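Manganese lipoxygenase (Gaeumannomyces graminis, PDB 5FX8) oxidises linoleic and alpha-linolenic acids with molecular oxygen at a catalytic manganese ion, giving 11S- and 13R-hydroperoxy fatty acids. Local coordinates at residues L98-R101 with Q102-N106; N90-S93 with A94-V97; R541-V544 with G545-Q549. All coordinates share one frame; numbering follows the deposited sequence.

Interaction 1: L98-R101 with Q102-N106; sequences LLWR and QDAAN. With NAG (2-acetamido-2-deoxy-beta-D-glucopyranose), chain F.
Trp-100 lays its indole beside the next turn of the helix, and the methyl of Ala-104 sits on one face of it. That methyl carbon, CB of Ala-104, is 3.9 Å from the centroid of the six-membered ring of Trp-100 and 23° off the ring normal. It is a CH-pi contact displaced toward the rim, with CZ3 of Trp-100 nearest. The first torsion holds CG of Trp-100 anti to the backbone N (chi1 -162°), which leaves the ring standing alongside Ala-104, four residues on. On another side of the helix Leu-99 and Gln-102 run side by side in the same direction, CD2 of Leu-99 lying 3.5 Å from NE2 of Gln-102. Between these pairs the carboxylate of Asp-103 accepts at OD2 from NE2 of Gln-324. The backbone beneath is helical: Gln-102 N meets Leu-98 O at 3.0 Å, and Asp-103 N meets Leu-99 O at 2.9 Å. The next bond, Ala-104 N to Trp-100 O, is weak. Farther along, ND2 of Asn-106 carries an N-linked GlcNAc, joined at C1. Arg-101 faces the second subunit, where its ion pair with Asp-344 of that subunit is long and weak. The indole NE1 bonds Ser-617 O, and the Trp-100 side chain lies about 4 Å from that of Val-618, so Trp-100 ties this turn of helix 86-124 to the C-terminal residues, of which Val-618 is a manganese ligand in the lipoxygenase active site.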
ATOM      1  N   LEU A  98     -13.232   6.646  -7.842  1.00 10.69           N
ATOM      2  CA  LEU A  98     -12.946   6.397  -9.249  1.00 11.46           C
ATOM      3  C   LEU A  98     -11.448   6.216  -9.508  1.00 12.20           C
ATOM      4  O   LEU A  98     -11.024   5.256 -10.172  1.00 15.47           O
ATOM      5  CB  LEU A  98     -13.490   7.554 -10.062  1.00 12.28           C
ATOM      6  CG  LEU A  98     -14.088   7.187 -11.392  1.00 18.25           C
ATOM      7  CD1 LEU A  98     -15.210   6.158 -11.191  1.00 19.14           C
ATOM      8  CD2 LEU A  98     -14.596   8.459 -11.990  1.00 14.70           C
ATOM      9  N   LEU A  99     -10.636   7.149  -9.009  1.00 11.06           N
ATOM     10  CA  LEU A  99      -9.192   7.034  -9.163  1.00 11.50           C
ATOM     11  C   LEU A  99      -8.669   5.730  -8.573  1.00 16.55           C
ATOM     12  O   LEU A  99      -7.872   5.026  -9.203  1.00 22.20           O
ATOM     13  CB  LEU A  99      -8.517   8.238  -8.516  1.00 10.09           C
ATOM     14  CG  LEU A  99      -8.756   9.583  -9.189  1.00 11.33           C
ATOM     15  CD1 LEU A  99      -8.312  10.750  -8.302  1.00 10.05           C
ATOM     16  CD2 LEU A  99      -8.046   9.588 -10.515  1.00 10.57           C
ATOM     17  N   TRP A 100      -9.125   5.383  -7.376  1.00 10.78           N
ATOM     18  CA  TRP A 100      -8.724   4.137  -6.752  1.00 10.86           C
ATOM     19  C   TRP A 100      -9.112   2.926  -7.594  1.00 11.50           C
ATOM     20  O   TRP A 100      -8.311   2.001  -7.752  1.00 11.47           O
ATOM     21  CB  TRP A 100      -9.346   4.063  -5.364  1.00 10.40           C
ATOM     22  CG  TRP A 100      -8.703   3.094  -4.502  1.00  8.91           C
ATOM     23  CD1 TRP A 100      -7.737   3.336  -3.614  1.00  8.09           C
ATOM     24  CD2 TRP A 100      -8.981   1.695  -4.441  1.00  8.90           C
ATOM     25  NE1 TRP A 100      -7.376   2.179  -2.987  1.00  8.28           N
ATOM     26  CE2 TRP A 100      -8.127   1.151  -3.471  1.00  7.94           C
ATOM     27  CE3 TRP A 100      -9.878   0.846  -5.110  1.00  8.64           C
ATOM     28  CZ2 TRP A 100      -8.124  -0.196  -3.147  1.00  7.52           C
ATOM     29  CZ3 TRP A 100      -9.871  -0.495  -4.792  1.00  8.83           C
ATOM     30  CH2 TRP A 100      -8.995  -1.006  -3.818  1.00  8.50           C
ATOM     31  N   ARG A 101     -10.340   2.899  -8.119  1.00 12.25           N
ATOM     32  CA  ARG A 101     -10.765   1.829  -9.025  1.00 13.06           C
ATOM     33  C   ARG A 101      -9.792   1.662 -10.183  1.00 13.17           C
ATOM     34  O   ARG A 101      -9.412   0.541 -10.536  1.00 14.43           O
ATOM     35  CB  ARG A 101     -12.157   2.115  -9.611  1.00 12.84           C
ATOM     36  CG  ARG A 101     -13.376   1.782  -8.790  1.00 12.31           C
ATOM     37  CD  ARG A 101     -14.652   1.806  -9.660  1.00 11.47           C
ATOM     38  NE  ARG A 101     -15.719   1.187  -8.894  1.00 10.98           N
ATOM     39  CZ  ARG A 101     -16.698   1.867  -8.340  1.00 14.98           C
ATOM     40  NH1 ARG A 101     -16.769   3.182  -8.537  1.00 21.40           N
ATOM     41  NH2 ARG A 101     -17.614   1.245  -7.614  1.00 19.70           N
ATOM     42  N   GLN A 102      -9.429   2.764 -10.840  1.00 14.11           N
ATOM     43  CA  GLN A 102      -8.550   2.587 -11.983  1.00 12.87           C
ATOM     44  C   GLN A 102      -7.140   2.208 -11.567  1.00 13.72           C
ATOM     45  O   GLN A 102      -6.453   1.510 -12.317  1.00 12.73           O
ATOM     46  CB  GLN A 102      -8.550   3.831 -12.851  1.00 15.71           C
ATOM     47  CG  GLN A 102      -7.860   5.000 -12.270  1.00 21.80           C
ATOM     48  CD  GLN A 102      -7.897   6.168 -13.203  1.00 33.76           C
ATOM     49  OE1 GLN A 102      -8.653   6.166 -14.178  1.00 44.14           O
ATOM     50  NE2 GLN A 102      -7.088   7.177 -12.925  1.00 24.89           N
ATOM     51  N   ASP A 103      -6.713   2.594 -10.366  1.00 14.41           N
ATOM     52  CA  ASP A 103      -5.383   2.272  -9.888  1.00 11.46           C
ATOM     53  C   ASP A 103      -5.253   0.886  -9.276  1.00 11.93           C
ATOM     54  O   ASP A 103      -4.124   0.431  -9.119  1.00 12.33           O
ATOM     55  CB  ASP A 103      -4.930   3.318  -8.874  1.00 11.14           C
ATOM     56  CG  ASP A 103      -4.385   4.555  -9.538  1.00 17.93           C
ATOM     57  OD1 ASP A 103      -4.477   4.615 -10.770  1.00 20.96           O
ATOM     58  OD2 ASP A 103      -3.878   5.471  -8.861  1.00 19.18           O
ATOM     59  N   ALA A 104      -6.351   0.197  -8.925  1.00 11.95           N
ATOM     60  CA  ALA A 104      -6.284  -1.142  -8.322  1.00  9.88           C
ATOM     61  C   ALA A 104      -6.378  -2.290  -9.318  1.00 10.22           C
ATOM     62  O   ALA A 104      -5.989  -3.410  -8.986  1.00 10.61           O
ATOM     63  CB  ALA A 104      -7.394  -1.327  -7.295  1.00  8.44           C
ATOM     64  N   ALA A 105      -6.879  -2.034 -10.521  1.00 13.68           N
ATOM     65  CA  ALA A 105      -7.144  -3.092 -11.479  1.00 12.36           C
ATOM     66  C   ALA A 105      -5.905  -3.938 -11.757  1.00 13.24           C
ATOM     67  O   ALA A 105      -5.946  -5.169 -11.676  1.00 12.38           O
ATOM     68  CB  ALA A 105      -7.688  -2.471 -12.760  1.00 11.75           C
ATOM     69  N   ASN A 106      -4.803  -3.304 -12.127  1.00 12.81           N
ATOM     70  CA  ASN A 106      -3.618  -4.058 -12.514  1.00 13.23           C
ATOM     71  C   ASN A 106      -3.114  -4.935 -11.362  1.00 14.24           C
ATOM     72  O   ASN A 106      -2.881  -6.138 -11.537  1.00 17.77           O
ATOM     73  CB  ASN A 106      -2.585  -3.048 -13.001  1.00 15.38           C
ATOM     74  CG  ASN A 106      -1.328  -3.659 -13.523  1.00 21.77           C
ATOM     75  OD1 ASN A 106      -1.064  -4.837 -13.389  1.00 25.80           O
ATOM     76  ND2 ASN A 106      -0.507  -2.815 -14.109  1.00 29.60           N
TER
HETATM   77  C1  NAG F   1       0.761  -3.232 -14.630  1.00 28.40           C
HETATM   78  C2  NAG F   1       0.938  -2.658 -16.027  1.00 29.40           C
HETATM   79  C3  NAG F   1       2.318  -2.990 -16.562  1.00 31.98           C
HETATM   80  C4  NAG F   1       3.381  -2.510 -15.585  1.00 31.41           C
HETATM   81  C5  NAG F   1       3.120  -3.085 -14.198  1.00 28.58           C
HETATM   82  C6  NAG F   1       4.056  -2.531 -13.153  1.00 27.33           C
HETATM   83  C7  NAG F   1      -1.058  -2.396 -17.417  1.00 35.44           C
HETATM   84  C8  NAG F   1      -2.056  -3.088 -18.293  1.00 42.61           C
HETATM   85  N2  NAG F   1      -0.090  -3.165 -16.916  1.00 32.54           N
HETATM   86  O3  NAG F   1       2.468  -2.359 -17.829  1.00 33.67           O
HETATM   87  O4  NAG F   1       4.678  -2.898 -16.015  1.00 35.88           O
HETATM   88  O5  NAG F   1       1.793  -2.744 -13.773  1.00 24.59           O
HETATM   89  O6  NAG F   1       4.002  -1.110 -13.127  1.00 26.32           O
HETATM   90  O7  NAG F   1      -1.123  -1.198 -17.177  1.00 34.87           O

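Interaction 2: N90-S93 with A94-V97; sequences NNIS and ARDV. With NAG (2-acetamido-2-deoxy-beta-D-glucopyranose), chain J.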
ATOM      1  N   ASN A  90     -19.371  14.487  -1.215  1.00 17.41           N
ATOM      2  CA  ASN A  90     -19.664  13.289  -1.973  1.00 14.65           C
ATOM      3  C   ASN A  90     -18.999  13.327  -3.344  1.00 15.30           C
ATOM      4  O   ASN A  90     -18.512  12.301  -3.820  1.00 20.92           O
ATOM      5  CB  ASN A  90     -21.169  13.104  -2.081  1.00 16.89           C
ATOM      6  CG  ASN A  90     -21.530  11.912  -2.915  1.00 26.21           C
ATOM      7  OD1 ASN A  90     -21.941  12.059  -4.069  1.00 25.07           O
ATOM      8  ND2 ASN A  90     -21.340  10.715  -2.359  1.00 17.20           N
ATOM      9  N   ASN A  91     -18.948  14.489  -3.992  1.00 14.48           N
ATOM     10  CA  ASN A  91     -18.222  14.553  -5.256  1.00 15.65           C
ATOM     11  C   ASN A  91     -16.758  14.186  -5.068  1.00 15.71           C
ATOM     12  O   ASN A  91     -16.187  13.449  -5.879  1.00 19.35           O
ATOM     13  CB  ASN A  91     -18.343  15.935  -5.879  1.00 18.85           C
ATOM     14  CG  ASN A  91     -19.604  16.094  -6.694  1.00 26.79           C
ATOM     15  OD1 ASN A  91     -20.602  15.425  -6.457  1.00 24.71           O
ATOM     16  ND2 ASN A  91     -19.565  16.991  -7.656  1.00 33.07           N
ATOM     17  N   ILE A  92     -16.140  14.676  -3.995  1.00 15.57           N
ATOM     18  CA  ILE A  92     -14.746  14.358  -3.715  1.00 10.89           C
ATOM     19  C   ILE A  92     -14.596  12.887  -3.384  1.00 13.52           C
ATOM     20  O   ILE A  92     -13.658  12.218  -3.851  1.00 13.61           O
ATOM     21  CB  ILE A  92     -14.231  15.257  -2.583  1.00  9.23           C
ATOM     22  CG1 ILE A  92     -13.983  16.636  -3.125  1.00  9.86           C
ATOM     23  CG2 ILE A  92     -12.963  14.762  -2.045  1.00  9.15           C
ATOM     24  CD1 ILE A  92     -13.610  17.571  -2.091  1.00 13.53           C
ATOM     25  N   SER A  93     -15.522  12.354  -2.587  1.00 10.56           N
ATOM     26  CA  SER A  93     -15.464  10.944  -2.253  1.00  9.71           C
ATOM     27  C   SER A  93     -15.572  10.076  -3.502  1.00 13.16           C
ATOM     28  O   SER A  93     -14.834   9.102  -3.654  1.00 15.71           O
ATOM     29  CB  SER A  93     -16.565  10.622  -1.263  1.00  9.30           C
ATOM     30  OG  SER A  93     -16.280   9.412  -0.615  1.00 16.24           O
ATOM     31  N   ALA A  94     -16.441  10.447  -4.431  1.00 10.17           N
ATOM     32  CA  ALA A  94     -16.654   9.639  -5.617  1.00  9.58           C
ATOM     33  C   ALA A  94     -15.512   9.785  -6.613  1.00 10.27           C
ATOM     34  O   ALA A  94     -15.158   8.822  -7.302  1.00 21.47           O
ATOM     35  CB  ALA A  94     -17.980  10.017  -6.257  1.00 10.17           C
ATOM     36  N   ARG A  95     -14.934  10.978  -6.722  1.00 10.62           N
ATOM     37  CA  ARG A  95     -13.747  11.130  -7.554  1.00  9.66           C
ATOM     38  C   ARG A  95     -12.615  10.251  -7.058  1.00 10.37           C
ATOM     39  O   ARG A  95     -11.935   9.600  -7.857  1.00 10.67           O
ATOM     40  CB  ARG A  95     -13.302  12.587  -7.584  1.00  9.11           C
ATOM     41  CG  ARG A  95     -12.017  12.802  -8.361  1.00 11.67           C
ATOM     42  CD  ARG A  95     -11.271  13.987  -7.834  1.00 12.35           C
ATOM     43  NE  ARG A  95     -10.962  13.832  -6.415  1.00 12.87           N
ATOM     44  CZ  ARG A  95     -10.620  14.841  -5.623  1.00 14.35           C
ATOM     45  NH1 ARG A  95     -10.563  16.073  -6.113  1.00 22.92           N
ATOM     46  NH2 ARG A  95     -10.352  14.634  -4.344  1.00 17.15           N
ATOM     47  N   ASP A  96     -12.412  10.209  -5.735  1.00 17.09           N
ATOM     48  CA  ASP A  96     -11.351   9.383  -5.169  1.00  9.94           C
ATOM     49  C   ASP A  96     -11.626   7.907  -5.381  1.00 10.20           C
ATOM     50  O   ASP A  96     -10.707   7.140  -5.664  1.00 10.34           O
ATOM     51  CB  ASP A  96     -11.188   9.667  -3.685  1.00  8.94           C
ATOM     52  CG  ASP A  96     -10.435  10.930  -3.417  1.00 11.85           C
ATOM     53  OD1 ASP A  96     -10.178  11.666  -4.371  1.00 15.21           O
ATOM     54  OD2 ASP A  96     -10.114  11.216  -2.253  1.00  9.98           O
ATOM     55  N   VAL A  97     -12.875   7.480  -5.213  1.00 10.22           N
ATOM     56  CA  VAL A  97     -13.173   6.085  -5.470  1.00 10.20           C
ATOM     57  C   VAL A  97     -12.921   5.738  -6.933  1.00 10.35           C
ATOM     58  O   VAL A  97     -12.412   4.662  -7.247  1.00  9.87           O
ATOM     59  CB  VAL A  97     -14.613   5.776  -5.011  1.00  9.51           C
ATOM     60  CG1 VAL A  97     -15.063   4.388  -5.484  1.00  8.00           C
ATOM     61  CG2 VAL A  97     -14.649   5.861  -3.521  1.00  8.49           C
TER
HETATM   62  C1  NAG J1006     -20.690  17.266  -8.503  1.00 37.91           C
HETATM   63  C2  NAG J1006     -20.770  18.772  -8.737  1.00 45.43           C
HETATM   64  C3  NAG J1006     -21.880  19.101  -9.741  1.00 48.89           C
HETATM   65  C4  NAG J1006     -21.714  18.281 -11.018  1.00 55.79           C
HETATM   66  C5  NAG J1006     -21.549  16.795 -10.691  1.00 58.32           C
HETATM   67  C6  NAG J1006     -21.188  15.957 -11.901  1.00 63.29           C
HETATM   68  C7  NAG J1006     -19.973  20.166  -6.860  1.00 32.19           C
HETATM   69  C8  NAG J1006     -18.618  20.097  -7.493  1.00 32.67           C
HETATM   70  N2  NAG J1006     -20.958  19.507  -7.491  1.00 37.85           N
HETATM   71  O3  NAG J1006     -21.816  20.489 -10.045  1.00 46.00           O
HETATM   72  O4  NAG J1006     -22.834  18.440 -11.886  1.00 52.17           O
HETATM   73  O5  NAG J1006     -20.494  16.608  -9.735  1.00 49.77           O
HETATM   74  O6  NAG J1006     -19.824  16.111 -12.278  1.00 59.45           O
HETATM   75  O7  NAG J1006     -20.170  20.791  -5.819  1.00 32.14           O
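CG1 of Ile-92 lies loosely over one face of the Arg-95 guanidinium, and CG2 of Ile-92 comes closer, 3.5 Å from NH2 of Arg-95. At the edge of the same group, in its plane, lies the Asp-96 carboxylate. Arg-95 grips it side-on with two nitrogens, both on one oxygen: NE is 3.1 Å and NH2 3.0 Å from OD1 of Asp-96. NE comes in nearly along the C-O axis; NH2 uses the syn side, 31° out of the carboxylate plane. A bend in the arginine chain (chi3 58°) swings the guanidinium back over its own helix to reach this neighbour. All of this rides on regular alpha-helix in the early turns of helix 86-124, whose i to i+4 bonds include Arg-95 N to Asn-91 O at 2.9 Å and Asp-96 N to Ile-92 O at 3.0 Å. The other carboxylate oxygen, OD2 of Asp-96, is taken by Tyr-326 N, and with the salt bridge on OD1 the group is held from two directions. Ser-93 and Val-97, one turn apart, both pack on Pro-330 of helix 328-336. Asn-91 opens an Asn-Ile-Ser glycosylation sequon, and its ND2 is bonded to C1 of a GlcNAc that also hydrogen-bonds Glu-87 one turn earlier.

Interaction 3: R541-V544 with G545-Q549; sequences RAQV and GDRKQ. With NAG (2-acetamido-2-deoxy-beta-D-glucopyranose), chain F; NAG (2-acetamido-2-deoxy-beta-D-glucopyranose), chain B.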
ATOM      1  N   ARG A 541       1.273  -2.345  -3.989  1.00  9.33           N
ATOM      2  CA  ARG A 541       1.099  -1.609  -5.237  1.00 11.00           C
ATOM      3  C   ARG A 541       2.442  -1.592  -5.958  1.00 12.57           C
ATOM      4  O   ARG A 541       3.240  -0.677  -5.777  1.00 12.94           O
ATOM      5  CB  ARG A 541       0.594  -0.190  -5.003  1.00  9.63           C
ATOM      6  CG  ARG A 541      -0.895  -0.050  -4.766  1.00  8.77           C
ATOM      7  CD  ARG A 541      -1.720  -0.379  -6.004  1.00  9.22           C
ATOM      8  NE  ARG A 541      -3.153  -0.296  -5.752  1.00  8.56           N
ATOM      9  CZ  ARG A 541      -3.834  -1.208  -5.071  1.00  8.27           C
ATOM     10  NH1 ARG A 541      -3.213  -2.251  -4.576  1.00  8.59           N
ATOM     11  NH2 ARG A 541      -5.122  -1.071  -4.859  1.00  7.62           N
ATOM     12  N   ALA A 542       2.656  -2.573  -6.810  1.00 13.41           N
ATOM     13  CA  ALA A 542       3.886  -2.732  -7.558  1.00 12.78           C
ATOM     14  C   ALA A 542       4.113  -1.658  -8.618  1.00 15.35           C
ATOM     15  O   ALA A 542       5.231  -1.540  -9.111  1.00 17.10           O
ATOM     16  CB  ALA A 542       3.887  -4.120  -8.202  1.00 12.90           C
ATOM     17  N   GLN A 543       3.113  -0.874  -8.987  1.00 17.03           N
ATOM     18  CA  GLN A 543       3.238   0.063 -10.096  1.00 15.31           C
ATOM     19  C   GLN A 543       3.587   1.481  -9.657  1.00 15.89           C
ATOM     20  O   GLN A 543       3.713   2.354 -10.515  1.00 15.17           O
ATOM     21  CB  GLN A 543       1.946   0.123 -10.923  1.00 16.66           C
ATOM     22  CG  GLN A 543       1.141  -1.153 -11.082  1.00 16.95           C
ATOM     23  CD  GLN A 543       0.514  -1.580  -9.795  1.00 15.01           C
ATOM     24  OE1 GLN A 543       0.243  -0.760  -8.929  1.00 16.46           O
ATOM     25  NE2 GLN A 543       0.361  -2.860  -9.628  1.00 12.47           N
ATOM     26  N   VAL A 544       3.724   1.715  -8.345  1.00 13.03           N
ATOM     27  CA  VAL A 544       3.956   3.043  -7.791  1.00 12.19           C
ATOM     28  C   VAL A 544       5.133   3.721  -8.481  1.00 14.88           C
ATOM     29  O   VAL A 544       5.057   4.892  -8.865  1.00 13.44           O
ATOM     30  CB  VAL A 544       4.168   2.931  -6.271  1.00 11.42           C
ATOM     31  CG1 VAL A 544       4.628   4.185  -5.712  1.00 12.49           C
ATOM     32  CG2 VAL A 544       2.906   2.687  -5.640  1.00 13.46           C
ATOM     33  N   GLY A 545       6.224   2.986  -8.672  1.00 16.37           N
ATOM     34  CA  GLY A 545       7.380   3.450  -9.399  1.00 13.84           C
ATOM     35  C   GLY A 545       7.130   4.032 -10.769  1.00 17.04           C
ATOM     36  O   GLY A 545       7.490   5.185 -11.007  1.00 20.09           O
ATOM     37  N   ASP A 546       6.543   3.255 -11.686  1.00 16.73           N
ATOM     38  CA  ASP A 546       6.302   3.737 -13.040  1.00 16.73           C
ATOM     39  C   ASP A 546       5.253   4.835 -13.085  1.00 19.03           C
ATOM     40  O   ASP A 546       5.264   5.658 -14.004  1.00 18.78           O
ATOM     41  CB  ASP A 546       5.877   2.593 -13.944  1.00 20.77           C
ATOM     42  CG  ASP A 546       6.798   1.396 -13.845  1.00 32.48           C
ATOM     43  OD1 ASP A 546       7.937   1.476 -14.362  1.00 37.82           O
ATOM     44  OD2 ASP A 546       6.378   0.371 -13.267  1.00 24.52           O
ATOM     45  N   ARG A 547       4.359   4.876 -12.111  1.00 16.79           N
ATOM     46  CA  ARG A 547       3.349   5.914 -12.038  1.00 14.87           C
ATOM     47  C   ARG A 547       3.891   7.250 -11.531  1.00 16.45           C
ATOM     48  O   ARG A 547       3.160   8.242 -11.557  1.00 12.84           O
ATOM     49  CB  ARG A 547       2.198   5.421 -11.164  1.00 14.12           C
ATOM     50  CG  ARG A 547       1.433   4.255 -11.789  1.00 14.35           C
ATOM     51  CD  ARG A 547       0.327   3.741 -10.914  1.00 13.12           C
ATOM     52  NE  ARG A 547      -0.523   2.777 -11.610  1.00 14.05           N
ATOM     53  CZ  ARG A 547      -1.445   2.015 -11.025  1.00 13.96           C
ATOM     54  NH1 ARG A 547      -1.649   2.077  -9.720  1.00 19.17           N
ATOM     55  NH2 ARG A 547      -2.145   1.172 -11.737  1.00 12.01           N
ATOM     56  N   LYS A 548       5.161   7.294 -11.104  1.00 17.52           N
ATOM     57  CA  LYS A 548       5.779   8.458 -10.468  1.00 15.59           C
ATOM     58  C   LYS A 548       5.002   8.920  -9.230  1.00 14.06           C
ATOM     59  O   LYS A 548       4.848  10.121  -8.978  1.00 10.97           O
ATOM     60  CB  LYS A 548       5.970   9.598 -11.471  1.00 18.20           C
ATOM     61  CG  LYS A 548       7.262   9.474 -12.288  1.00 27.36           C
ATOM     62  CD  LYS A 548       7.187   8.357 -13.326  1.00 31.23           C
ATOM     63  CE  LYS A 548       8.575   7.960 -13.846  1.00 36.62           C
ATOM     64  NZ  LYS A 548       8.558   6.685 -14.646  1.00 26.48           N
ATOM     65  N   GLN A 549       4.574   7.951  -8.413  1.00 12.71           N
ATOM     66  CA  GLN A 549       3.747   8.176  -7.230  1.00 11.63           C
ATOM     67  C   GLN A 549       4.419   7.693  -5.944  1.00  9.68           C
ATOM     68  O   GLN A 549       3.766   7.527  -4.915  1.00  9.25           O
ATOM     69  CB  GLN A 549       2.384   7.509  -7.403  1.00 11.52           C
ATOM     70  CG  GLN A 549       1.500   8.147  -8.435  1.00 10.42           C
ATOM     71  CD  GLN A 549       0.241   7.351  -8.664  1.00 14.16           C
ATOM     72  OE1 GLN A 549       0.233   6.126  -8.520  1.00 15.99           O
ATOM     73  NE2 GLN A 549      -0.839   8.036  -9.013  1.00 18.77           N
TER
HETATM   74  C1  NAG F   1       0.761  -3.232 -14.630  1.00 28.40           C
HETATM   75  C2  NAG F   1       0.938  -2.658 -16.027  1.00 29.40           C
HETATM   76  C3  NAG F   1       2.318  -2.990 -16.562  1.00 31.98           C
HETATM   77  C4  NAG F   1       3.381  -2.510 -15.585  1.00 31.41           C
HETATM   78  C5  NAG F   1       3.120  -3.085 -14.198  1.00 28.58           C
HETATM   79  C6  NAG F   1       4.056  -2.531 -13.153  1.00 27.33           C
HETATM   80  C7  NAG F   1      -1.058  -2.396 -17.417  1.00 35.44           C
HETATM   81  C8  NAG F   1      -2.056  -3.088 -18.293  1.00 42.61           C
HETATM   82  N2  NAG F   1      -0.090  -3.165 -16.916  1.00 32.54           N
HETATM   83  O3  NAG F   1       2.468  -2.359 -17.829  1.00 33.67           O
HETATM   84  O4  NAG F   1       4.678  -2.898 -16.015  1.00 35.88           O
HETATM   85  O5  NAG F   1       1.793  -2.744 -13.773  1.00 24.59           O
HETATM   86  O6  NAG F   1       4.002  -1.110 -13.127  1.00 26.32           O
HETATM   87  O7  NAG F   1      -1.123  -1.198 -17.177  1.00 34.87           O
HETATM   88  C1  NAG B   2       5.449  -1.703 -16.281  1.00 41.36           C
HETATM   89  C2  NAG B   2       6.910  -2.127 -16.442  1.00 34.37           C
HETATM   90  C3  NAG B   2       7.780  -0.943 -16.834  1.00 37.81           C
HETATM   91  C4  NAG B   2       7.201  -0.204 -18.030  1.00 39.64           C
HETATM   92  C5  NAG B   2       5.746   0.160 -17.757  1.00 38.98           C
HETATM   93  C6  NAG B   2       5.070   0.794 -18.944  1.00 45.75           C
HETATM   94  C7  NAG B   2       7.467  -4.013 -14.973  1.00 32.51           C
HETATM   95  C8  NAG B   2       8.009  -4.409 -13.637  1.00 32.84           C
HETATM   96  N2  NAG B   2       7.401  -2.703 -15.204  1.00 34.72           N
HETATM   97  O3  NAG B   2       9.075  -1.447 -17.136  1.00 48.56           O
HETATM   98  O4  NAG B   2       7.969   0.967 -18.292  1.00 48.68           O
HETATM   99  O5  NAG B   2       5.007  -1.032 -17.461  1.00 38.27           O
HETATM  100  O6  NAG B   2       5.998   0.953 -20.006  1.00 58.12           O
HETATM  101  O7  NAG B   2       7.108  -4.838 -15.803  1.00 33.02           O
HETATM  102  O   HOH W   1       6.828   0.386 -10.492  1.00 26.19           O
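Gln-543 and Arg-547 lie side by side and point the same way, and they make the close-packed half of this turn. OE1 of Gln-543 stands 3.4 Å above one face of the Arg-547 guanidinium, toward its rim, with the amide and guanidinium planes 42° apart. A bend at chi2 (69°) folds the glutamine over the arginine, whose own chain runs extended from CG to NE along the Gln-543 carbonyl. Helix 86-124 takes one nitrogen of each: NE2 of Gln-543 bonds OE1 of Gln-107, and NH1 of Arg-547 bonds the carbonyl O of Asp-103. Beneath them the backbone curls tightly. Arg-547 N reaches Gln-543 O at 3.1 Å, and Gln-549 N reaches Val-544 O at 3.1 Å. Inside that last bond Lys-548 N meets Gly-545 O, and Lys-548 itself has left-handed backbone angles; together these make a Schellman motif at the end of a short run with helical backbone angles. CG1 of Val-544 packs on the backbone of Gln-549.

The other side is looser and wetter. Asp-546 turns outward to the glycan on Asn-106, its OD2 accepting from O6 of the first GlcNAc at 2.8 Å. A water donates to that same OD2 and to Ala-542 O, 2.9 Å away, and accepts from Asp-546 N, so one water links Ala-542 to Asp-546, and the sugar hydroxyl shares the same carboxylate oxygen. Lys-548 and Gly-545 are exposed here.

The whole loop connects helix 526-539 to helix 558-563. It lies against helix 86-124 on one flank, while Gln-549 makes backbone hydrogen bonds with Phe-614 in the C-terminal tail.

How the interactions relate
Interactions 2 and 1 follow each other without a break along helix 86-124, their centres 13 Å apart. Interaction 3 comes more than 400 residues later, in the loop between helices 526-539 and 558-563, yet its centre is only 12 Å from that of interaction 1. The two touch directly, with NH2 of Arg-541 packed against Trp-100 and Ala-104, and both meet the glycan on Asn-106. Interaction 2 stays apart from the loop, 22 Å away between centres. The Arg-541 side chain, like that of Trp-100, comes close to Val-618, so helix and loop meet beside the C-terminal manganese ligand.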